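Local coordinates for protein putative mandelate racemase/muconate lactonizing enzyme (Bordetella bronchiseptica, PDB 3DDM) that is of unknown function but has the two-domain build of the enolase superfamily, an N-terminal capping domain joined to a TIM-barrel-like domain, at residues A94-R99 and Q115-L120; A123-A128 and G286-C291. The protein carries 1 engineered substitution. All coordinates share one frame; numbering follows the deposited sequence.

In the fold
After the antiparallel sheet near the N terminus and helix 65-81, the chain enters helix 89-98, turns back through the short helix 101-107 and returns along helix 110-131. Interaction 1 closes this short loop of 15 residues and stays within the N-terminal domain. Interaction 2 opens further along helix 110-131 and closes only at residues 286-291, after the chain has built most of the barrel strands. The two contacts follow one another in series and neither nest nor cross. Helix 110-131 serves both, and they adjoin where Ala118 CB packs on Gly287 N at 3.8 Å. Interaction 2 ties the helical part of the N-terminal domain to the barrel.

Interaction 1: residues A94-R99 and Q115-L120; sequences AHLEAR and QAIAGL
The antiparallel helix pair 89-98 and 110-131, part of the helical bundle in the N-terminal domain of this enolase-superfamily fold, is held here by Leu96, Glu97 and Ile117, with Leu120 in a looser role. The axes of the two short segments run 10.5 Å apart at an angle of 167°. The backbones do not meet each other, the nearest CA atoms being those of Leu96 and Ile117 at 7.0 Å, and side chains fill the interval. Ile117 and Leu96 share the bridging. The CG1 branch of Ile117 stands beside the backbone N and continues fully extended (chi2 -176°), which sends CD1 straight at the neighbouring helix. There Ile117 CD1 rests on the backbone of the turn, 3.6 Å from Leu96 O and 3.9 Å from Glu97 N. The same methyl meets the Leu96 side chain at CB, 3.8 Å from Ile117 CD1. The partner carbonyl is not left without a polar contact, because Leu96 O accepts a hydrogen bond from Thr100 OG1. Leu96, whose CB points toward helix 110-131, also touches Leu80 of helix 65-81, while Ala116 packs on Val73 and Leu77 of that same helix, so three helices share this buried, apolar region. Glu97 stands at the margin. Its aliphatic CG passes alongside the tip of Ile117, at 4.3 Å from CD1, and its carboxylate OE2 makes a weak hydrogen bond with Trp285 NE1. One turn on from Ile117, Leu120 extends the apolar seam with a more distant methyl-to-methyl approach, Leu96 CD1 facing Leu120 CD1 at 4.4 Å.

Interaction 2: residues A123-A128 and G286-C291; sequences ALCDLA and GGFSGC
Residues Cys125 and Phe288 bring helix 110-131 and the early part of helix 287-300 together with their CA atoms 7.2 Å apart, a distance spanned by side chains and not by hydrogen bonds. The contact lies at the interface between the two domains of the enolase-superfamily fold, where a helix of the N-terminal domain packs on a helix of the barrel domain. Both CB atoms point toward the other segment. Cys125 SG stands beside its own backbone N (chi1 -73°), a setting that carries the sulfur forward to the base of the phenylalanine side chain, 3.7 Å from Phe288 CB. The ring lies obliquely to the cysteine, and its CD2 corner takes the approach from both cysteine atoms: Cys125 CB is 3.6 Å from Phe288 CD2 and Cys125 SG is 3.8 Å from the same carbon. The result is a sulfur-aromatic contact, with Cys125 SG 5.0 Å from the centroid of the Phe288 ring and 70° off the ring normal. The surroundings come from both domains. Phe288 also packs on Leu136 of helix 136-139 and on Ala318 and Leu322 of helix 313-325, while Cys125 meets Trp139 and Pro89. Next door, Asp126 turns its carboxylate to the backbone N atoms of Trp54 and Leu368. A polar link between the two helices runs beside the sulfur: Ser289 OG is 4.3 Å from Cys125 SG, a loose approach, but is hydrogen-bonded to Asp121 OD2, one turn before Cys125 on helix 110-131.

Interaction 1: residues A94-R99 and Q115-L120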
ATOM      1  N   ALA A  94      13.050 -13.971   4.181  1.00 41.08           N
ATOM      2  CA  ALA A  94      13.511 -13.709   2.826  1.00 39.86           C
ATOM      3  C   ALA A  94      12.628 -14.404   1.790  1.00 39.32           C
ATOM      4  O   ALA A  94      12.495 -13.936   0.659  1.00 39.17           O
ATOM      5  CB  ALA A  94      14.959 -14.160   2.669  1.00 36.88           C
ATOM      6  N   HIS A  95      12.021 -15.520   2.166  1.00 39.66           N
ATOM      7  CA  HIS A  95      11.179 -16.228   1.221  1.00 40.92           C
ATOM      8  C   HIS A  95       9.884 -15.457   1.021  1.00 43.03           C
ATOM      9  O   HIS A  95       9.433 -15.278  -0.111  1.00 43.61           O
ATOM     10  CB  HIS A  95      10.885 -17.646   1.717  1.00 39.95           C
ATOM     11  CG  HIS A  95      10.045 -18.454   0.777  1.00 41.58           C
ATOM     12  ND1 HIS A  95       8.771 -18.880   1.094  1.00 42.48           N
ATOM     13  CD2 HIS A  95      10.294 -18.911  -0.473  1.00 41.46           C
ATOM     14  CE1 HIS A  95       8.272 -19.566   0.080  1.00 41.46           C
ATOM     15  NE2 HIS A  95       9.176 -19.597  -0.884  1.00 41.13           N
ATOM     16  N   LEU A  96       9.301 -14.979   2.121  1.00 44.60           N
ATOM     17  CA  LEU A  96       8.044 -14.246   2.065  1.00 45.02           C
ATOM     18  C   LEU A  96       8.143 -12.936   1.317  1.00 45.78           C
ATOM     19  O   LEU A  96       7.209 -12.562   0.601  1.00 46.48           O
ATOM     20  CB  LEU A  96       7.493 -14.005   3.471  1.00 45.26           C
ATOM     21  CG  LEU A  96       6.996 -15.263   4.183  1.00 43.49           C
ATOM     22  CD1 LEU A  96       6.270 -14.862   5.446  1.00 41.42           C
ATOM     23  CD2 LEU A  96       6.071 -16.053   3.264  1.00 43.00           C
ATOM     24  N   GLU A  97       9.261 -12.232   1.477  1.00 46.08           N
ATOM     25  CA  GLU A  97       9.442 -10.974   0.760  1.00 46.76           C
ATOM     26  C   GLU A  97       9.518 -11.258  -0.739  1.00 47.06           C
ATOM     27  O   GLU A  97       8.764 -10.685  -1.531  1.00 49.45           O
ATOM     28  CB  GLU A  97      10.716 -10.245   1.206  1.00 44.74           C
ATOM     29  CG  GLU A  97      10.621  -9.590   2.573  1.00 47.86           C
ATOM     30  CD  GLU A  97      11.662  -8.487   2.777  1.00 51.98           C
ATOM     31  OE1 GLU A  97      12.879  -8.773   2.672  1.00 53.38           O
ATOM     32  OE2 GLU A  97      11.262  -7.324   3.047  1.00 53.80           O
ATOM     33  N   ALA A  98      10.414 -12.165  -1.116  1.00 46.40           N
ATOM     34  CA  ALA A  98      10.610 -12.527  -2.517  1.00 45.84           C
ATOM     35  C   ALA A  98       9.347 -13.045  -3.197  1.00 44.90           C
ATOM     36  O   ALA A  98       9.068 -12.699  -4.347  1.00 45.64           O
ATOM     37  CB  ALA A  98      11.721 -13.568  -2.634  1.00 43.97           C
ATOM     38  N   ARG A  99       8.589 -13.871  -2.488  1.00 42.94           N
ATOM     39  CA  ARG A  99       7.377 -14.443  -3.050  1.00 42.64           C
ATOM     40  C   ARG A  99       6.175 -13.498  -3.053  1.00 42.17           C
ATOM     41  O   ARG A  99       5.095 -13.886  -3.495  1.00 42.31           O
ATOM     42  CB  ARG A  99       7.018 -15.740  -2.311  1.00 44.31           C
ATOM     43  CG  ARG A  99       8.035 -16.873  -2.486  1.00 48.37           C
ATOM     44  CD  ARG A  99       8.028 -17.408  -3.911  1.00 50.75           C
ATOM     45  NE  ARG A  99       6.726 -17.992  -4.230  1.00 54.94           N
ATOM     46  CZ  ARG A  99       6.429 -19.285  -4.113  1.00 56.82           C
ATOM     47  NH1 ARG A  99       7.362 -20.143  -3.692  1.00 56.54           N
ATOM     48  NH2 ARG A  99       5.194 -19.717  -4.394  1.00 52.99           N
ATOM     49  N   GLN A 115       4.079  -5.383   6.882  1.00 34.51           N
ATOM     50  CA  GLN A 115       3.564  -5.453   8.234  1.00 34.50           C
ATOM     51  C   GLN A 115       3.144  -6.878   8.597  1.00 36.38           C
ATOM     52  O   GLN A 115       3.517  -7.410   9.660  1.00 36.95           O
ATOM     53  CB  GLN A 115       2.398  -4.471   8.375  1.00 35.21           C
ATOM     54  CG  GLN A 115       2.850  -3.017   8.536  1.00 34.96           C
ATOM     55  CD  GLN A 115       2.055  -2.024   7.688  1.00 34.93           C
ATOM     56  OE1 GLN A 115       0.825  -2.060   7.639  1.00 36.42           O
ATOM     57  NE2 GLN A 115       2.764  -1.121   7.031  1.00 32.22           N
ATOM     58  N   ALA A 116       2.375  -7.507   7.719  1.00 36.04           N
ATOM     59  CA  ALA A 116       1.956  -8.874   7.980  1.00 36.20           C
ATOM     60  C   ALA A 116       3.204  -9.751   8.069  1.00 36.14           C
ATOM     61  O   ALA A 116       3.300 -10.615   8.938  1.00 38.37           O
ATOM     62  CB  ALA A 116       1.036  -9.365   6.872  1.00 35.65           C
ATOM     63  N   ILE A 117       4.166  -9.519   7.179  1.00 34.72           N
ATOM     64  CA  ILE A 117       5.390 -10.306   7.178  1.00 35.05           C
ATOM     65  C   ILE A 117       6.160 -10.083   8.478  1.00 36.44           C
ATOM     66  O   ILE A 117       6.617 -11.034   9.098  1.00 36.89           O
ATOM     67  CB  ILE A 117       6.276  -9.969   5.940  1.00 34.18           C
ATOM     68  CG1 ILE A 117       5.622 -10.538   4.670  1.00 35.30           C
ATOM     69  CG2 ILE A 117       7.665 -10.559   6.093  1.00 31.17           C
ATOM     70  CD1 ILE A 117       6.443 -10.361   3.377  1.00 31.45           C
ATOM     71  N   ALA A 118       6.289  -8.833   8.905  1.00 38.83           N
ATOM     72  CA  ALA A 118       7.002  -8.535  10.150  1.00 40.51           C
ATOM     73  C   ALA A 118       6.353  -9.255  11.345  1.00 41.57           C
ATOM     74  O   ALA A 118       7.047  -9.825  12.188  1.00 42.10           O
ATOM     75  CB  ALA A 118       7.031  -7.020  10.393  1.00 41.31           C
ATOM     76  N   GLY A 119       5.025  -9.224  11.417  1.00 41.62           N
ATOM     77  CA  GLY A 119       4.339  -9.900  12.499  1.00 42.13           C
ATOM     78  C   GLY A 119       4.639 -11.395  12.526  1.00 43.57           C
ATOM     79  O   GLY A 119       4.834 -11.977  13.603  1.00 43.69           O
ATOM     80  N   LEU A 120       4.674 -12.028  11.353  1.00 42.69           N
ATOM     81  CA  LEU A 120       4.962 -13.458  11.269  1.00 40.73           C
ATOM     82  C   LEU A 120       6.411 -13.779  11.620  1.00 42.00           C
ATOM     83  O   LEU A 120       6.705 -14.882  12.100  1.00 43.20           O
ATOM     84  CB  LEU A 120       4.633 -13.997   9.876  1.00 38.88           C
ATOM     85  CG  LEU A 120       3.139 -14.235   9.643  1.00 38.71           C
ATOM     86  CD1 LEU A 120       2.878 -14.674   8.210  1.00 37.56           C
ATOM     87  CD2 LEU A 120       2.657 -15.290  10.621  1.00 37.13           C
TER

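Interaction 2: residues A123-A128 and G286-C291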
ATOM      1  N   ALA A 123       6.747 -13.929  15.361  1.00 41.92           N
ATOM      2  CA  ALA A 123       6.210 -15.176  15.883  1.00 42.75           C
ATOM      3  C   ALA A 123       7.145 -16.367  15.648  1.00 44.11           C
ATOM      4  O   ALA A 123       7.252 -17.253  16.497  1.00 42.94           O
ATOM      5  CB  ALA A 123       4.840 -15.452  15.260  1.00 42.57           C
ATOM      6  N   LEU A 124       7.807 -16.398  14.492  1.00 44.82           N
ATOM      7  CA  LEU A 124       8.730 -17.489  14.187  1.00 44.52           C
ATOM      8  C   LEU A 124       9.958 -17.406  15.097  1.00 45.41           C
ATOM      9  O   LEU A 124      10.509 -18.437  15.507  1.00 44.87           O
ATOM     10  CB  LEU A 124       9.151 -17.441  12.718  1.00 43.18           C
ATOM     11  CG  LEU A 124       8.075 -17.889  11.732  1.00 45.16           C
ATOM     12  CD1 LEU A 124       8.547 -17.658  10.312  1.00 45.50           C
ATOM     13  CD2 LEU A 124       7.751 -19.355  11.961  1.00 43.46           C
ATOM     14  N   CYS A 125      10.388 -16.185  15.407  1.00 45.21           N
ATOM     15  CA  CYS A 125      11.529 -15.997  16.297  1.00 47.19           C
ATOM     16  C   CYS A 125      11.109 -16.339  17.724  1.00 47.30           C
ATOM     17  O   CYS A 125      11.882 -16.921  18.484  1.00 48.08           O
ATOM     18  CB  CYS A 125      12.031 -14.555  16.248  1.00 47.06           C
ATOM     19  SG  CYS A 125      12.892 -14.140  14.742  1.00 48.12           S
ATOM     20  N   ASP A 126       9.884 -15.964  18.080  1.00 46.91           N
ATOM     21  CA  ASP A 126       9.340 -16.249  19.400  1.00 46.33           C
ATOM     22  C   ASP A 126       9.284 -17.777  19.539  1.00 47.02           C
ATOM     23  O   ASP A 126       9.670 -18.338  20.565  1.00 47.48           O
ATOM     24  CB  ASP A 126       7.941 -15.624  19.523  1.00 44.75           C
ATOM     25  CG  ASP A 126       7.272 -15.927  20.847  1.00 44.15           C
ATOM     26  OD1 ASP A 126       7.858 -15.621  21.908  1.00 43.59           O
ATOM     27  OD2 ASP A 126       6.148 -16.471  20.820  1.00 43.62           O
ATOM     28  N   LEU A 127       8.821 -18.442  18.487  1.00 46.91           N
ATOM     29  CA  LEU A 127       8.740 -19.899  18.473  1.00 47.35           C
ATOM     30  C   LEU A 127      10.123 -20.523  18.638  1.00 47.71           C
ATOM     31  O   LEU A 127      10.309 -21.447  19.431  1.00 49.13           O
ATOM     32  CB  LEU A 127       8.118 -20.377  17.158  1.00 46.04           C
ATOM     33  CG  LEU A 127       8.221 -21.855  16.780  1.00 45.54           C
ATOM     34  CD1 LEU A 127       7.737 -22.722  17.914  1.00 47.16           C
ATOM     35  CD2 LEU A 127       7.397 -22.113  15.519  1.00 47.52           C
ATOM     36  N   ALA A 128      11.091 -20.009  17.888  1.00 47.61           N
ATOM     37  CA  ALA A 128      12.460 -20.517  17.938  1.00 47.33           C
ATOM     38  C   ALA A 128      13.102 -20.303  19.303  1.00 46.73           C
ATOM     39  O   ALA A 128      13.821 -21.170  19.799  1.00 47.57           O
ATOM     40  CB  ALA A 128      13.310 -19.846  16.851  1.00 45.60           C
ATOM     41  N   GLY A 286      10.356  -5.944   8.606  1.00 41.41           N
ATOM     42  CA  GLY A 286      11.446  -6.857   8.896  1.00 42.59           C
ATOM     43  C   GLY A 286      11.379  -7.772  10.100  1.00 43.78           C
ATOM     44  O   GLY A 286      11.921  -8.882  10.063  1.00 44.83           O
ATOM     45  N   GLY A 287      10.727  -7.327  11.168  1.00 44.33           N
ATOM     46  CA  GLY A 287      10.662  -8.150  12.358  1.00 42.91           C
ATOM     47  C   GLY A 287      12.073  -8.222  12.904  1.00 42.74           C
ATOM     48  O   GLY A 287      12.866  -7.304  12.695  1.00 43.23           O
ATOM     49  N   PHE A 288      12.401  -9.308  13.592  1.00 42.55           N
ATOM     50  CA  PHE A 288      13.740  -9.459  14.147  1.00 40.78           C
ATOM     51  C   PHE A 288      14.745  -9.733  13.031  1.00 39.26           C
ATOM     52  O   PHE A 288      15.802  -9.103  12.954  1.00 37.95           O
ATOM     53  CB  PHE A 288      13.754 -10.600  15.158  1.00 39.12           C
ATOM     54  CG  PHE A 288      12.998 -10.301  16.413  1.00 37.13           C
ATOM     55  CD1 PHE A 288      13.448  -9.311  17.288  1.00 36.34           C
ATOM     56  CD2 PHE A 288      11.861 -11.032  16.742  1.00 35.43           C
ATOM     57  CE1 PHE A 288      12.783  -9.053  18.481  1.00 35.99           C
ATOM     58  CE2 PHE A 288      11.180 -10.789  17.930  1.00 36.26           C
ATOM     59  CZ  PHE A 288      11.643  -9.794  18.807  1.00 37.71           C
ATOM     60  N   SER A 289      14.404 -10.674  12.166  1.00 37.94           N
ATOM     61  CA  SER A 289      15.278 -11.021  11.061  1.00 39.80           C
ATOM     62  C   SER A 289      15.770  -9.766  10.334  1.00 40.58           C
ATOM     63  O   SER A 289      16.947  -9.666   9.978  1.00 40.29           O
ATOM     64  CB  SER A 289      14.539 -11.935  10.088  1.00 38.92           C
ATOM     65  OG  SER A 289      13.996 -13.032  10.788  1.00 39.12           O
ATOM     66  N   GLY A 290      14.871  -8.805  10.130  1.00 40.84           N
ATOM     67  CA  GLY A 290      15.256  -7.590   9.440  1.00 41.11           C
ATOM     68  C   GLY A 290      15.828  -6.486  10.317  1.00 42.54           C
ATOM     69  O   GLY A 290      16.851  -5.886   9.978  1.00 43.62           O
ATOM     70  N   CYS A 291      15.201  -6.231  11.460  1.00 41.58           N
ATOM     71  CA  CYS A 291      15.641  -5.144  12.326  1.00 41.35           C
ATOM     72  C   CYS A 291      16.880  -5.341  13.189  1.00 40.74           C
ATOM     73  O   CYS A 291      17.541  -4.359  13.528  1.00 40.37           O
ATOM     74  CB  CYS A 291      14.472  -4.689  13.206  1.00 42.64           C
ATOM     75  SG  CYS A 291      13.061  -4.018  12.273  1.00 45.43           S
TER